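Local atomic coordinates of protease (Penicillium cyclopium, PDB entry 5Z6O), a protein that hydrolyses peptide bonds as a subtilisin-like serine protease of the proteinase K kind, probably cleaving proteins such as casein, gelatin and collagen type IV. Residues R15-K19 against L275-N281; D25-D29 against G87-K91. Residues are numbered along the deposited sequence.

Contact 1 (R15-K19 against L275-N281); sequences RISSK and LLYNGIN
In this subtilisin fold the C-terminal tail runs past the end of the N-terminal helix 11-16 and is held there by its backbone. The chain runs from helix 11-16 through Ser17 (phi/psi -108/18) and becomes extended at Ser18. The tail is extended from Leu275 to Tyr277, bends at Asn278 and passes Gly279 with positive phi. The register sets Ile16 CA 4.7 Å from Tyr277 CA and Ser17 CA 5.5 Å from Asn278 CA. Ile16 O accepts a hydrogen bond from Asn278 N at 2.8 Å and a CA-H...O contact from Tyr277 CA at 3.3 Å.

Ile16 (p, t) lays CG2 3.7 Å from CD2 of Leu276 (t, p), which also packs on helix 227-245. Arg15 (t, p, t) bends its guanidinium so that Leu275 CD2 lies over one face, 3.7 Å from NH1; NE forms a salt bridge with Asp191, and NH2 donates a weak hydrogen bond to Ser18 O at 2.8 Å. Ser17 (p) directs OG to Val27 N of strand 26-29.

Tyr277 starts with CA-to-CB pointing away, but chi1 t brings its ring back beside the backbone of Ser17 and Ser18, with Ser17 C at the ring edge, 3.8 Å from CE1. Lys19, all t beyond an m chi1, stretches along it until CE is 3.6 Å from Tyr277 OH and 3.5 Å from Asn281 OD1. Tyr277 OH accepts a hydrogen bond from Asn281 N at 3.0 Å, and a water bonded to Tyr277 OH at 2.9 Å donates to Ser17 O, also at 2.9 Å.

Contact 2 (D25-D29 against G87-K91); sequences DYVYD and GVAKK
Asp25 leads into strand 26-29 in an extended conformation, its OD1 accepting a hydrogen bond from Asn7 N. Opposite lies the irregular loop 87-91, at a side-chain distance: the closest CA pair, Tyr28 and Val88, is 8.6 Å apart. Two tyrosines therefore do the bridging.

Tyr26 points toward the loop with chi1 t and chi2 40°, and its hydroxyl donates to the backbone: Tyr26 OH to Val88 O is 2.7 Å. The same OH comes within 3.4 Å of Val88 CG1, while Lys90 CE sits at the ring edge, 3.8 Å from Tyr26 CE2. Val27, between them, is out of reach of the loop, and Tyr28, two residues on from Tyr26, again points toward it. Its p chi1 and chi2 of -85° bring OH to 3.5 Å from Lys90 CD. Asp29 ends the strand out of reach, its N bonded to Tyr240 OH.

Across the gap, Lys90 keeps m, t, t for its first three angles, then turns at chi4 (m, -78°), so that NZ folds back to donate to Gly87 O at 2.8 Å; Ser84 O and Gln5 OE1 are its further partners. The alternation of Tyr26 and Tyr28 with residues that do not reach the loop is that of a β-strand, here one of the antiparallel pair 2-5 and 26-29, packed in this subtilisin fold against the loop joining helix 73-82 to strand 93-98 of the parallel core sheet.

In the fold
Contacts 1 and 2 lie on the same side of the molecule, their centres 11 Å apart. Along the chain helix 11-16 is followed directly by strand 26-29; loop 87-91 comes next and the tail 275-281 last, so both segments of contact 2 fall between those of contact 1. The two meet where Ser17 OG probably hydrogen-bonds to Val27 N, 3.1 Å away, and where Tyr26 packs on Ile16. Together they join the N-terminal region, with its two-stranded antiparallel sheet, to the α/β body: contact 1 through the C-terminal tail, contact 2 through the loop entering core strand 93-98. Both are structural, away from the catalytic centre.

Contact 1 (R15-K19 against L275-N281)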
loop_
_atom_site.group_PDB
_atom_site.type_symbol
_atom_site.label_atom_id
_atom_site.label_comp_id
_atom_site.label_asym_id
_atom_site.label_seq_id
_atom_site.Cartn_x
_atom_site.Cartn_y
_atom_site.Cartn_z
ATOM N N ARG A 15 -12.918 0.444 8.330
ATOM C CA ARG A 15 -12.623 -0.876 8.883
ATOM C C ARG A 15 -11.333 -0.860 9.679
ATOM O O ARG A 15 -11.238 -1.536 10.708
ATOM C CB ARG A 15 -12.519 -1.916 7.765
ATOM C CG ARG A 15 -12.376 -3.379 8.282
ATOM C CD ARG A 15 -13.620 -3.769 9.053
ATOM N NE ARG A 15 -13.476 -5.032 9.796
ATOM C CZ ARG A 15 -12.985 -5.118 11.030
ATOM N NH1 ARG A 15 -12.957 -6.298 11.643
ATOM N NH2 ARG A 15 -12.565 -4.022 11.670
ATOM N N ILE A 16 -10.306 -0.152 9.181
ATOM C CA ILE A 16 -8.994 -0.303 9.827
ATOM C C ILE A 16 -8.876 0.466 11.134
ATOM O O ILE A 16 -7.876 0.293 11.845
ATOM C CB ILE A 16 -7.831 0.114 8.912
ATOM C CG1 ILE A 16 -7.934 1.603 8.589
ATOM C CG2 ILE A 16 -7.842 -0.763 7.674
ATOM C CD1 ILE A 16 -6.652 2.259 8.054
ATOM N N SER A 17 -9.861 1.305 11.489
ATOM C CA SER A 17 -9.849 1.976 12.783
ATOM C C SER A 17 -10.888 1.412 13.732
ATOM O O SER A 17 -11.172 2.020 14.763
ATOM C CB SER A 17 -10.023 3.500 12.657
ATOM O OG SER A 17 -11.198 3.878 11.952
ATOM N N SER A 18 -11.387 0.224 13.448
ATOM C CA SER A 18 -12.460 -0.370 14.228
ATOM C C SER A 18 -12.103 -1.809 14.560
ATOM O O SER A 18 -11.481 -2.501 13.754
ATOM C CB SER A 18 -13.776 -0.336 13.448
ATOM O OG SER A 18 -14.774 -0.929 14.243
ATOM N N LYS A 19 -12.455 -2.264 15.768
ATOM C CA LYS A 19 -12.177 -3.663 16.035
ATOM C C LYS A 19 -13.220 -4.565 15.410
ATOM O O LYS A 19 -12.910 -5.713 15.097
ATOM C CB LYS A 19 -12.091 -3.915 17.550
ATOM C CG LYS A 19 -10.926 -3.197 18.190
ATOM C CD LYS A 19 -10.836 -3.485 19.678
ATOM C CE LYS A 19 -9.684 -2.729 20.318
ATOM N NZ LYS A 19 -9.558 -3.066 21.767
ATOM N N LEU A 275 -5.955 -8.975 10.563
ATOM C CA LEU A 275 -6.494 -7.889 9.741
ATOM C C LEU A 275 -5.934 -6.562 10.239
ATOM O O LEU A 275 -5.973 -6.294 11.443
ATOM C CB LEU A 275 -8.025 -7.859 9.834
ATOM C CG LEU A 275 -8.671 -6.648 9.079
ATOM C CD1 LEU A 275 -8.362 -6.685 7.582
ATOM C CD2 LEU A 275 -10.180 -6.703 9.307
ATOM N N LEU A 276 -5.490 -5.704 9.311
ATOM C CA LEU A 276 -4.943 -4.388 9.646
ATOM C C LEU A 276 -5.835 -3.626 10.624
ATOM O O LEU A 276 -7.032 -3.477 10.394
ATOM C CB LEU A 276 -4.820 -3.572 8.358
ATOM C CG LEU A 276 -4.252 -2.132 8.420
ATOM C CD1 LEU A 276 -2.839 -2.178 9.034
ATOM C CD2 LEU A 276 -4.272 -1.540 6.993
ATOM N N TYR A 277 -5.211 -3.074 11.671
ATOM C CA TYR A 277 -5.874 -2.242 12.682
ATOM C C TYR A 277 -4.907 -1.147 13.100
ATOM O O TYR A 277 -3.746 -1.451 13.375
ATOM C CB TYR A 277 -6.250 -3.099 13.889
ATOM C CG TYR A 277 -6.874 -2.311 14.999
ATOM C CD1 TYR A 277 -8.072 -1.627 14.800
ATOM C CD2 TYR A 277 -6.268 -2.239 16.241
ATOM C CE1 TYR A 277 -8.646 -0.871 15.852
ATOM C CE2 TYR A 277 -6.827 -1.524 17.271
ATOM C CZ TYR A 277 -8.002 -0.838 17.077
ATOM O OH TYR A 277 -8.539 -0.116 18.127
ATOM N N ASN A 278 -5.362 0.122 13.159
ATOM C CA ASN A 278 -4.417 1.222 13.386
ATOM C C ASN A 278 -4.141 1.494 14.865
ATOM O O ASN A 278 -3.343 2.382 15.156
ATOM C CB ASN A 278 -4.887 2.539 12.667
ATOM C CG ASN A 278 -6.088 3.226 13.337
ATOM O OD1 ASN A 278 -6.459 4.343 12.945
ATOM N ND2 ASN A 278 -6.703 2.582 14.295
ATOM N N GLY A 279 -4.760 0.757 15.791
ATOM C CA GLY A 279 -4.415 0.873 17.193
ATOM C C GLY A 279 -5.039 2.052 17.916
ATOM O O GLY A 279 -4.586 2.407 19.010
ATOM N N ILE A 280 -6.060 2.672 17.339
ATOM C CA ILE A 280 -6.533 3.957 17.849
ATOM C C ILE A 280 -7.328 3.770 19.133
ATOM O O ILE A 280 -7.364 4.680 19.966
ATOM C CB ILE A 280 -7.355 4.700 16.778
ATOM C CG1 ILE A 280 -7.598 6.154 17.182
ATOM C CG2 ILE A 280 -8.662 3.963 16.519
ATOM C CD1 ILE A 280 -6.373 7.057 17.035
ATOM N N ASN A 281 -7.938 2.596 19.317
ATOM C CA ASN A 281 -8.748 2.240 20.490
ATOM C C ASN A 281 -9.835 3.288 20.758
ATOM O O ASN A 281 -9.900 3.918 21.820
ATOM C CB ASN A 281 -7.840 2.029 21.700
ATOM C CG ASN A 281 -6.940 0.814 21.538
ATOM O OD1 ASN A 281 -7.400 -0.265 21.165
ATOM N ND2 ASN A 281 -5.652 0.987 21.813
HETATM O O HOH W 1 -10.979 1.335 17.584
HETATM O O HOH W 2 -9.290 -3.859 11.939
#

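Contact 2 (D25-D29 against G87-K91)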
loop_
_atom_site.group_PDB
_atom_site.type_symbol
_atom_site.label_atom_id
_atom_site.label_comp_id
_atom_site.label_asym_id
_atom_site.label_seq_id
_atom_site.Cartn_x
_atom_site.Cartn_y
_atom_site.Cartn_z
ATOM N N ASP A 25 -17.154 5.394 10.309
ATOM C CA ASP A 25 -16.252 6.528 10.455
ATOM C C ASP A 25 -14.809 6.072 10.549
ATOM O O ASP A 25 -14.522 5.026 11.117
ATOM C CB ASP A 25 -16.554 7.316 11.721
ATOM C CG ASP A 25 -18.000 7.719 11.822
ATOM O OD1 ASP A 25 -18.675 7.820 10.785
ATOM O OD2 ASP A 25 -18.441 7.941 12.955
ATOM N N TYR A 26 -13.906 6.890 10.037
ATOM C CA TYR A 26 -12.470 6.628 10.144
ATOM C C TYR A 26 -11.870 7.550 11.205
ATOM O O TYR A 26 -12.008 8.773 11.120
ATOM C CB TYR A 26 -11.825 6.832 8.772
ATOM C CG TYR A 26 -10.311 6.701 8.756
ATOM C CD1 TYR A 26 -9.670 5.720 9.496
ATOM C CD2 TYR A 26 -9.537 7.544 7.960
ATOM C CE1 TYR A 26 -8.241 5.613 9.468
ATOM C CE2 TYR A 26 -8.145 7.437 7.926
ATOM C CZ TYR A 26 -7.520 6.461 8.677
ATOM O OH TYR A 26 -6.136 6.361 8.676
ATOM N N VAL A 27 -11.222 6.969 12.211
ATOM C CA VAL A 27 -10.691 7.707 13.361
ATOM C C VAL A 27 -9.182 7.508 13.379
ATOM O O VAL A 27 -8.717 6.363 13.331
ATOM C CB VAL A 27 -11.306 7.216 14.690
ATOM C CG1 VAL A 27 -10.788 8.072 15.840
ATOM C CG2 VAL A 27 -12.834 7.255 14.618
ATOM N N TYR A 28 -8.428 8.611 13.468
ATOM C CA TYR A 28 -6.970 8.533 13.346
ATOM C C TYR A 28 -6.351 9.706 14.100
ATOM O O TYR A 28 -6.977 10.740 14.280
ATOM C CB TYR A 28 -6.529 8.516 11.858
ATOM C CG TYR A 28 -6.939 9.772 11.100
ATOM C CD1 TYR A 28 -8.217 9.898 10.527
ATOM C CD2 TYR A 28 -6.066 10.845 10.996
ATOM C CE1 TYR A 28 -8.596 11.073 9.854
ATOM C CE2 TYR A 28 -6.421 12.006 10.303
ATOM C CZ TYR A 28 -7.697 12.115 9.770
ATOM O OH TYR A 28 -7.980 13.255 9.087
ATOM N N ASP A 29 -5.112 9.549 14.524
ATOM C CA ASP A 29 -4.413 10.654 15.183
ATOM C C ASP A 29 -4.034 11.747 14.188
ATOM O O ASP A 29 -3.618 11.468 13.057
ATOM C CB ASP A 29 -3.139 10.140 15.856
ATOM C CG ASP A 29 -2.473 11.203 16.651
ATOM O OD1 ASP A 29 -3.019 11.484 17.730
ATOM O OD2 ASP A 29 -1.480 11.806 16.174
ATOM N N GLY A 87 -7.845 8.388 1.690
ATOM C CA GLY A 87 -6.589 7.787 2.114
ATOM C C GLY A 87 -6.380 7.594 3.597
ATOM O O GLY A 87 -7.043 8.217 4.431
ATOM N N VAL A 88 -5.425 6.710 3.915
ATOM C CA VAL A 88 -5.086 6.348 5.291
ATOM C C VAL A 88 -4.242 7.440 5.961
ATOM O O VAL A 88 -4.562 7.896 7.064
ATOM C CB VAL A 88 -4.348 4.986 5.309
ATOM C CG1 VAL A 88 -3.919 4.619 6.772
ATOM C CG2 VAL A 88 -5.274 3.871 4.794
ATOM N N ALA A 89 -3.157 7.857 5.319
ATOM C CA ALA A 89 -2.178 8.772 5.911
ATOM C C ALA A 89 -2.345 10.099 5.192
ATOM O O ALA A 89 -1.668 10.378 4.196
ATOM C CB ALA A 89 -0.736 8.233 5.787
ATOM N N LYS A 90 -3.253 10.928 5.717
ATOM C CA LYS A 90 -3.770 12.065 4.971
ATOM C C LYS A 90 -2.805 13.245 4.895
ATOM O O LYS A 90 -3.120 14.204 4.195
ATOM C CB LYS A 90 -5.092 12.522 5.590
ATOM C CG LYS A 90 -6.174 11.427 5.492
ATOM C CD LYS A 90 -7.526 11.921 5.935
ATOM C CE LYS A 90 -8.462 10.739 6.039
ATOM N NZ LYS A 90 -8.978 10.271 4.739
ATOM N N LYS A 91 -1.663 13.204 5.578
ATOM C CA LYS A 91 -0.654 14.280 5.485
ATOM C C LYS A 91 0.686 13.800 4.972
ATOM O O LYS A 91 1.630 14.597 4.909
ATOM C CB LYS A 91 -0.456 14.959 6.860
ATOM C CG LYS A 91 -1.693 15.751 7.262
ATOM C CD LYS A 91 -1.491 16.446 8.595
ATOM C CE LYS A 91 -2.548 17.521 8.811
ATOM N NZ LYS A 91 -2.382 18.049 10.209
#